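Long-range contacts in Rio2 kinase (Chaetomium thermophilum, PDB 4GYI), which probably acts as an atypical RIO-family serine/threonine protein kinase with an ATPase-dependent role in maturation of the pre-40S ribosomal subunit: residues 121-127 against 186-192; 165-170 against 315-319. All coordinates share one frame; numbering follows the deposited sequence.

Contact 1 of 2, residues 121-127 against 186-192; sequences QKVLKIH and HTIVMSL. With ADP (adenosine-5'-diphosphate), chain B; EDO (1,2-ethanediol), chain D.
Met190 and Lys125 meet on the nucleotide side of the sheet through very different torsions. In Met190, CG sits between the backbone N and the carbonyl carbon (chi1 72°) and the chain bends at chi3, which carries CE over the stem of Lys125, 3.9 Å from its CB. Lys125 keeps CG opposite its backbone N (chi1 -179°) and every later torsion extended, which carries NZ to ADP O2A, 2.7 Å away, with a second, weak bond to O3B. Glu163 of helix 149-172 forms a salt bridge with the same nitrogen, as expected of the lysine-glutamate pair of protein kinases. Without the long ammonium arm, as with an alanine here, the ADP phosphates and the Glu163 carboxylate would probably lose the positive charge they share. Beneath these side chains the strands run antiparallel. Val123 and Met190 form a hydrogen-bonded pair, Val123 N to Met190 O measuring 2.7 Å, and Lys125 pairs likewise with Ile188. His127 N extends the ladder with a nearly straight bond to His186 O (N-H...O 178°). On the other side of the sheet, Leu124 CD1 packs against Val189 CG2 at 3.7 Å, next to helix 79-92. At the adenine end, Val123 CG2 touches Leu192 CD1 at 3.8 Å, and both methyls lie against the base. The N6 amine of ADP gives a hydrogen bond to Ser191 O, 2.9 Å away, and a weak one to Met190 SD. Strands and following residues thus serve both nucleotide ends: apolar branches and a backbone carbonyl receive adenine, while a lysine meets the phosphate charge.

Contact 2 of 2, residues 165-170 against 315-319; sequences AFMKAL and LDAAL
Leu170 and Leu315 make the closest approach here, their side chains crossing at a slant with CD2 of Leu170 3.6 Å from CD1 of Leu315. Leu315 holds its CG anti to its own carbonyl carbon (chi1 -59°); CD1 also approaches the Ala169 carbonyl, while CD2 lies 4.2 Å from Ala169 CB. The same branch point therefore fits against two neighbouring residues of helix 149-172, whose Glu163 pairs with Lys125 as the αC helix glutamate does in protein kinases. Phe166, one turn before Leu170, has CG beside its backbone N (chi1 -80°), and the ring's further turn at chi2 brings its rim to the backbone of 315-319. Its CE1 lies 3.7 Å from Leu315 O, which sits in the plane of the ring at its edge. Short side chains let the backbones come near one another: Ala169 CB meets Ala318 CB at 3.9 Å, and the Ala318 methyl also stands 3.9 Å from Ala165 O. Leu319 completes the row more loosely, its CD1 4.4 Å from Ala165 CB. Leu226 of strand 226-227 packs against Phe166, Leu170 and Leu315, drawing a third part of the chain into the cluster. No hydrogen bond or salt bridge joins the two segments; Asp316 turns its carboxylate to Arg314 and Ser264 instead. The loop between helices 300-304 and 326-341 thus lies against helix 149-172 mainly through van der Waals contact of methyls, with one ring edge turned to a carbonyl oxygen already hydrogen-bonded to Ala318 N within its own turn.

The two contacts lie about 17 Å apart, centre to centre, and their segments alternate along the chain: 121-127, then 165-170, 186-192 and finally 315-319. Contact 1 pairs two strands of the five-stranded antiparallel sheet. Contact 2 sets helix 149-172 against the loop between helices 300-304 and 326-341. That helix connects them: its Glu163 reaches Lys125, while Ala165, Phe166, Ala169 and Leu170 meet the loop. They even touch, Met190 SD lying 4.0 Å from Met167 CE. The pair illustrates how a kinase helix can meet the nucleotide site through one side of its turns and a later loop through another.

Contact 1 of 2, residues 121-127 against 186-192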
loop_
_atom_site.group_PDB
_atom_site.type_symbol
_atom_site.label_atom_id
_atom_site.label_comp_id
_atom_site.label_asym_id
_atom_site.label_seq_id
_atom_site.Cartn_x
_atom_site.Cartn_y
_atom_site.Cartn_z
ATOM N N GLN A 121 -16.723 6.963 5.985
ATOM C CA GLN A 121 -15.989 5.768 5.555
ATOM C C GLN A 121 -14.708 6.122 4.816
ATOM O O GLN A 121 -14.679 7.033 3.985
ATOM C CB GLN A 121 -16.861 4.849 4.695
ATOM C CG GLN A 121 -18.158 4.425 5.380
ATOM C CD GLN A 121 -19.040 3.585 4.480
ATOM O OE1 GLN A 121 -18.675 3.262 3.346
ATOM N NE2 GLN A 121 -20.202 3.218 4.981
ATOM N N LYS A 122 -13.644 5.399 5.139
ATOM C CA LYS A 122 -12.358 5.562 4.478
ATOM C C LYS A 122 -11.771 4.180 4.203
ATOM O O LYS A 122 -12.288 3.172 4.695
ATOM C CB LYS A 122 -11.402 6.342 5.383
ATOM C CG LYS A 122 -11.995 7.610 5.961
ATOM C CD LYS A 122 -11.306 7.962 7.256
ATOM C CE LYS A 122 -12.010 9.099 7.957
ATOM N NZ LYS A 122 -11.754 10.427 7.323
ATOM N N VAL A 123 -10.688 4.131 3.425
ATOM C CA VAL A 123 -10.032 2.864 3.123
ATOM C C VAL A 123 -8.764 2.685 3.935
ATOM O O VAL A 123 -7.977 3.612 4.082
ATOM C CB VAL A 123 -9.695 2.760 1.612
ATOM C CG1 VAL A 123 -8.625 1.703 1.343
ATOM C CG2 VAL A 123 -10.951 2.461 0.821
ATOM N N LEU A 124 -8.591 1.492 4.492
ATOM C CA LEU A 124 -7.339 1.131 5.123
ATOM C C LEU A 124 -6.629 0.128 4.214
ATOM O O LEU A 124 -7.174 -0.928 3.900
ATOM C CB LEU A 124 -7.590 0.504 6.492
ATOM C CG LEU A 124 -6.345 -0.066 7.182
ATOM C CD1 LEU A 124 -5.421 1.056 7.628
ATOM C CD2 LEU A 124 -6.731 -0.928 8.360
ATOM N N LYS A 125 -5.432 0.464 3.763
ATOM C CA LYS A 125 -4.679 -0.469 2.925
ATOM C C LYS A 125 -3.553 -1.054 3.761
ATOM O O LYS A 125 -2.837 -0.317 4.430
ATOM C CB LYS A 125 -4.108 0.227 1.689
ATOM C CG LYS A 125 -3.311 -0.709 0.731
ATOM C CD LYS A 125 -2.875 0.064 -0.505
ATOM C CE LYS A 125 -2.014 -0.783 -1.465
ATOM N NZ LYS A 125 -1.873 -0.101 -2.793
ATOM N N ILE A 126 -3.426 -2.377 3.741
ATOM C CA ILE A 126 -2.392 -3.066 4.499
ATOM C C ILE A 126 -1.460 -3.776 3.529
ATOM O O ILE A 126 -1.894 -4.644 2.796
ATOM C CB ILE A 126 -3.022 -4.117 5.441
ATOM C CG1 ILE A 126 -4.047 -3.430 6.372
ATOM C CG2 ILE A 126 -1.932 -4.823 6.258
ATOM C CD1 ILE A 126 -4.777 -4.396 7.322
ATOM N N HIS A 127 -0.189 -3.403 3.507
ATOM C CA HIS A 127 0.735 -4.011 2.566
ATOM C C HIS A 127 1.192 -5.388 3.030
ATOM O O HIS A 127 1.482 -5.597 4.218
ATOM C CB HIS A 127 1.932 -3.096 2.303
ATOM C CG HIS A 127 1.607 -1.899 1.464
ATOM N ND1 HIS A 127 1.660 -1.921 0.085
ATOM C CD2 HIS A 127 1.220 -0.646 1.805
ATOM C CE1 HIS A 127 1.334 -0.730 -0.389
ATOM N NE2 HIS A 127 1.062 0.062 0.634
ATOM N N HIS A 186 2.992 -0.557 8.104
ATOM C CA HIS A 186 2.690 -1.079 6.766
ATOM C C HIS A 186 1.304 -0.672 6.235
ATOM O O HIS A 186 0.776 -1.296 5.304
ATOM C CB HIS A 186 2.811 -2.608 6.743
ATOM C CG HIS A 186 1.917 -3.315 7.726
ATOM N ND1 HIS A 186 1.678 -2.844 9.001
ATOM C CD2 HIS A 186 1.230 -4.478 7.626
ATOM C CE1 HIS A 186 0.883 -3.683 9.643
ATOM N NE2 HIS A 186 0.587 -4.678 8.828
ATOM N N THR A 187 0.705 0.358 6.819
ATOM C CA THR A 187 -0.693 0.642 6.505
ATOM C C THR A 187 -0.915 2.066 6.050
ATOM O O THR A 187 -0.161 2.968 6.412
ATOM C CB THR A 187 -1.633 0.334 7.705
ATOM O OG1 THR A 187 -1.466 1.331 8.726
ATOM C CG2 THR A 187 -1.323 -1.021 8.279
ATOM N N ILE A 188 -1.955 2.274 5.251
ATOM C CA ILE A 188 -2.327 3.625 4.883
ATOM C C ILE A 188 -3.812 3.758 5.052
ATOM O O ILE A 188 -4.544 2.833 4.710
ATOM C CB ILE A 188 -2.007 3.936 3.415
ATOM C CG1 ILE A 188 -0.495 3.929 3.181
ATOM C CG2 ILE A 188 -2.597 5.303 3.013
ATOM C CD1 ILE A 188 -0.114 4.225 1.741
ATOM N N VAL A 189 -4.251 4.892 5.593
ATOM C CA VAL A 189 -5.663 5.219 5.612
ATOM C C VAL A 189 -5.857 6.279 4.555
ATOM O O VAL A 189 -5.136 7.260 4.539
ATOM C CB VAL A 189 -6.128 5.757 6.987
ATOM C CG1 VAL A 189 -7.573 6.224 6.907
ATOM C CG2 VAL A 189 -5.994 4.687 8.052
ATOM N N MET A 190 -6.804 6.076 3.645
ATOM C CA MET A 190 -7.015 7.051 2.592
ATOM C C MET A 190 -8.516 7.188 2.324
ATOM O O MET A 190 -9.304 6.342 2.752
ATOM C CB MET A 190 -6.299 6.590 1.321
ATOM C CG MET A 190 -6.991 5.409 0.650
ATOM S SD MET A 190 -6.091 4.713 -0.743
ATOM C CE MET A 190 -4.938 3.631 0.075
ATOM N N SER A 191 -8.912 8.237 1.610
ATOM C CA SER A 191 -10.330 8.434 1.328
ATOM C C SER A 191 -10.855 7.274 0.493
ATOM O O SER A 191 -10.099 6.609 -0.217
ATOM C CB SER A 191 -10.583 9.764 0.608
ATOM O OG SER A 191 -10.122 9.716 -0.725
ATOM N N LEU A 192 -12.142 7.005 0.635
ATOM C CA LEU A 192 -12.826 6.013 -0.182
ATOM C C LEU A 192 -13.325 6.719 -1.431
ATOM O O LEU A 192 -14.115 7.633 -1.340
ATOM C CB LEU A 192 -14.006 5.443 0.596
ATOM C CG LEU A 192 -14.998 4.558 -0.160
ATOM C CD1 LEU A 192 -14.323 3.276 -0.609
ATOM C CD2 LEU A 192 -16.184 4.273 0.753
HETATM P PB ADP B . -3.172 -3.749 -4.476
HETATM O O1B ADP B . -3.322 -4.978 -3.612
HETATM O O2B ADP B . -3.393 -3.891 -5.962
HETATM O O3B ADP B . -1.778 -3.088 -4.076
HETATM P PA ADP B . -4.765 -1.347 -4.663
HETATM O O1A ADP B . -4.543 -1.532 -6.140
HETATM O O2A ADP B . -4.268 -0.057 -4.023
HETATM O O3A ADP B . -4.178 -2.621 -3.868
HETATM O "O5'" ADP B . -6.323 -1.577 -4.387
HETATM C "C5'" ADP B . -6.934 -2.814 -4.781
HETATM C "C4'" ADP B . -8.414 -2.582 -5.081
HETATM O "O4'" ADP B . -9.066 -1.975 -3.951
HETATM C "C3'" ADP B . -8.683 -1.625 -6.242
HETATM O "O3'" ADP B . -8.686 -2.263 -7.524
HETATM C "C2'" ADP B . -10.039 -1.045 -5.902
HETATM O "O2'" ADP B . -11.070 -1.998 -6.184
HETATM C "C1'" ADP B . -10.003 -0.986 -4.395
HETATM N N9 ADP B . -9.514 0.300 -3.860
HETATM C C8 ADP B . -8.272 0.533 -3.397
HETATM N N7 ADP B . -8.151 1.802 -2.924
HETATM C C5 ADP B . -9.362 2.376 -3.082
HETATM C C6 ADP B . -9.952 3.693 -2.787
HETATM N N6 ADP B . -9.202 4.659 -2.218
HETATM N N1 ADP B . -11.249 3.887 -3.101
HETATM C C2 ADP B . -12.016 2.924 -3.658
HETATM N N3 ADP B . -11.549 1.702 -3.948
HETATM C C4 ADP B . -10.254 1.384 -3.692
HETATM C C1 EDO D . 4.248 -8.567 5.818
HETATM O O1 EDO D . 4.139 -8.101 4.469
HETATM C C2 EDO D . 2.912 -8.362 6.512
HETATM O O2 EDO D . 2.501 -7.027 6.279
HETATM O O HOH W 1 -13.522 8.802 2.460
#

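Contact 2 of 2, residues 165-170 against 315-319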
loop_
_atom_site.group_PDB
_atom_site.type_symbol
_atom_site.label_atom_id
_atom_site.label_comp_id
_atom_site.label_asym_id
_atom_site.label_seq_id
_atom_site.Cartn_x
_atom_site.Cartn_y
_atom_site.Cartn_z
ATOM N N ALA A 165 3.839 8.839 0.529
ATOM C CA ALA A 165 4.574 10.024 0.111
ATOM C C ALA A 165 4.190 10.408 -1.319
ATOM O O ALA A 165 4.037 11.584 -1.641
ATOM C CB ALA A 165 6.064 9.769 0.208
ATOM N N PHE A 166 4.038 9.406 -2.180
ATOM C CA PHE A 166 3.643 9.673 -3.553
ATOM C C PHE A 166 2.208 10.110 -3.651
ATOM O O PHE A 166 1.882 10.956 -4.475
ATOM C CB PHE A 166 3.907 8.482 -4.466
ATOM C CG PHE A 166 5.331 8.380 -4.893
ATOM C CD1 PHE A 166 6.069 9.527 -5.141
ATOM C CD2 PHE A 166 5.939 7.159 -5.038
ATOM C CE1 PHE A 166 7.394 9.449 -5.527
ATOM C CE2 PHE A 166 7.258 7.081 -5.433
ATOM C CZ PHE A 166 7.986 8.227 -5.666
ATOM N N MET A 167 1.348 9.559 -2.805
ATOM C CA MET A 167 -0.048 9.960 -2.855
ATOM C C MET A 167 -0.181 11.406 -2.390
ATOM O O MET A 167 -0.949 12.165 -2.966
ATOM C CB MET A 167 -0.928 8.998 -2.053
ATOM C CG MET A 167 -2.431 9.256 -2.148
ATOM S SD MET A 167 -3.340 8.106 -1.070
ATOM C CE MET A 167 -2.679 6.536 -1.664
ATOM N N LYS A 168 0.582 11.797 -1.372
ATOM C CA LYS A 168 0.607 13.198 -0.965
ATOM C C LYS A 168 1.079 14.124 -2.085
ATOM O O LYS A 168 0.436 15.142 -2.375
ATOM C CB LYS A 168 1.505 13.424 0.257
ATOM C CG LYS A 168 0.881 13.086 1.594
ATOM C CD LYS A 168 1.761 13.578 2.730
ATOM C CE LYS A 168 1.945 15.097 2.665
ATOM N NZ LYS A 168 3.053 15.631 3.532
ATOM N N ALA A 169 2.214 13.799 -2.692
ATOM C CA ALA A 169 2.768 14.659 -3.740
ATOM C C ALA A 169 1.766 14.791 -4.878
ATOM O O ALA A 169 1.529 15.879 -5.387
ATOM C CB ALA A 169 4.114 14.104 -4.269
ATOM N N LEU A 170 1.154 13.676 -5.259
ATOM C CA LEU A 170 0.278 13.679 -6.420
ATOM C C LEU A 170 -1.004 14.409 -6.088
ATOM O O LEU A 170 -1.521 15.173 -6.894
ATOM C CB LEU A 170 -0.025 12.248 -6.874
ATOM C CG LEU A 170 1.175 11.549 -7.501
ATOM C CD1 LEU A 170 0.926 10.066 -7.630
ATOM C CD2 LEU A 170 1.474 12.173 -8.862
ATOM N N LEU A 315 8.001 15.426 -8.922
ATOM C CA LEU A 315 7.395 14.709 -7.800
ATOM C C LEU A 315 8.223 13.515 -7.361
ATOM O O LEU A 315 8.013 12.974 -6.273
ATOM C CB LEU A 315 5.982 14.254 -8.156
ATOM C CG LEU A 315 5.082 15.431 -8.530
ATOM C CD1 LEU A 315 3.619 15.027 -8.575
ATOM C CD2 LEU A 315 5.303 16.532 -7.516
ATOM N N ASP A 316 9.177 13.120 -8.200
ATOM C CA ASP A 316 10.002 11.949 -7.926
ATOM C C ASP A 316 11.070 12.220 -6.872
ATOM O O ASP A 316 12.029 11.459 -6.729
ATOM C CB ASP A 316 10.640 11.430 -9.215
ATOM C CG ASP A 316 11.309 12.530 -10.022
ATOM O OD1 ASP A 316 10.925 13.708 -9.846
ATOM O OD2 ASP A 316 12.207 12.213 -10.833
ATOM N N ALA A 317 10.897 13.315 -6.140
ATOM C CA ALA A 317 11.803 13.680 -5.064
ATOM C C ALA A 317 11.069 13.668 -3.730
ATOM O O ALA A 317 11.637 14.036 -2.701
ATOM C CB ALA A 317 12.404 15.044 -5.328
ATOM N N ALA A 318 9.806 13.238 -3.756
ATOM C CA ALA A 318 8.979 13.169 -2.552
ATOM C C ALA A 318 9.535 12.150 -1.564
ATOM O O ALA A 318 9.327 12.248 -0.354
ATOM C CB ALA A 318 7.536 12.827 -2.915
ATOM N N LEU A 319 10.255 11.172 -2.095
ATOM C CA LEU A 319 10.836 10.116 -1.283
ATOM C C LEU A 319 12.031 10.603 -0.453
ATOM O O LEU A 319 12.253 10.122 0.659
ATOM C CB LEU A 319 11.247 8.950 -2.186
ATOM C CG LEU A 319 10.961 7.536 -1.676
ATOM C CD1 LEU A 319 9.616 7.492 -0.948
ATOM C CD2 LEU A 319 11.000 6.532 -2.834
#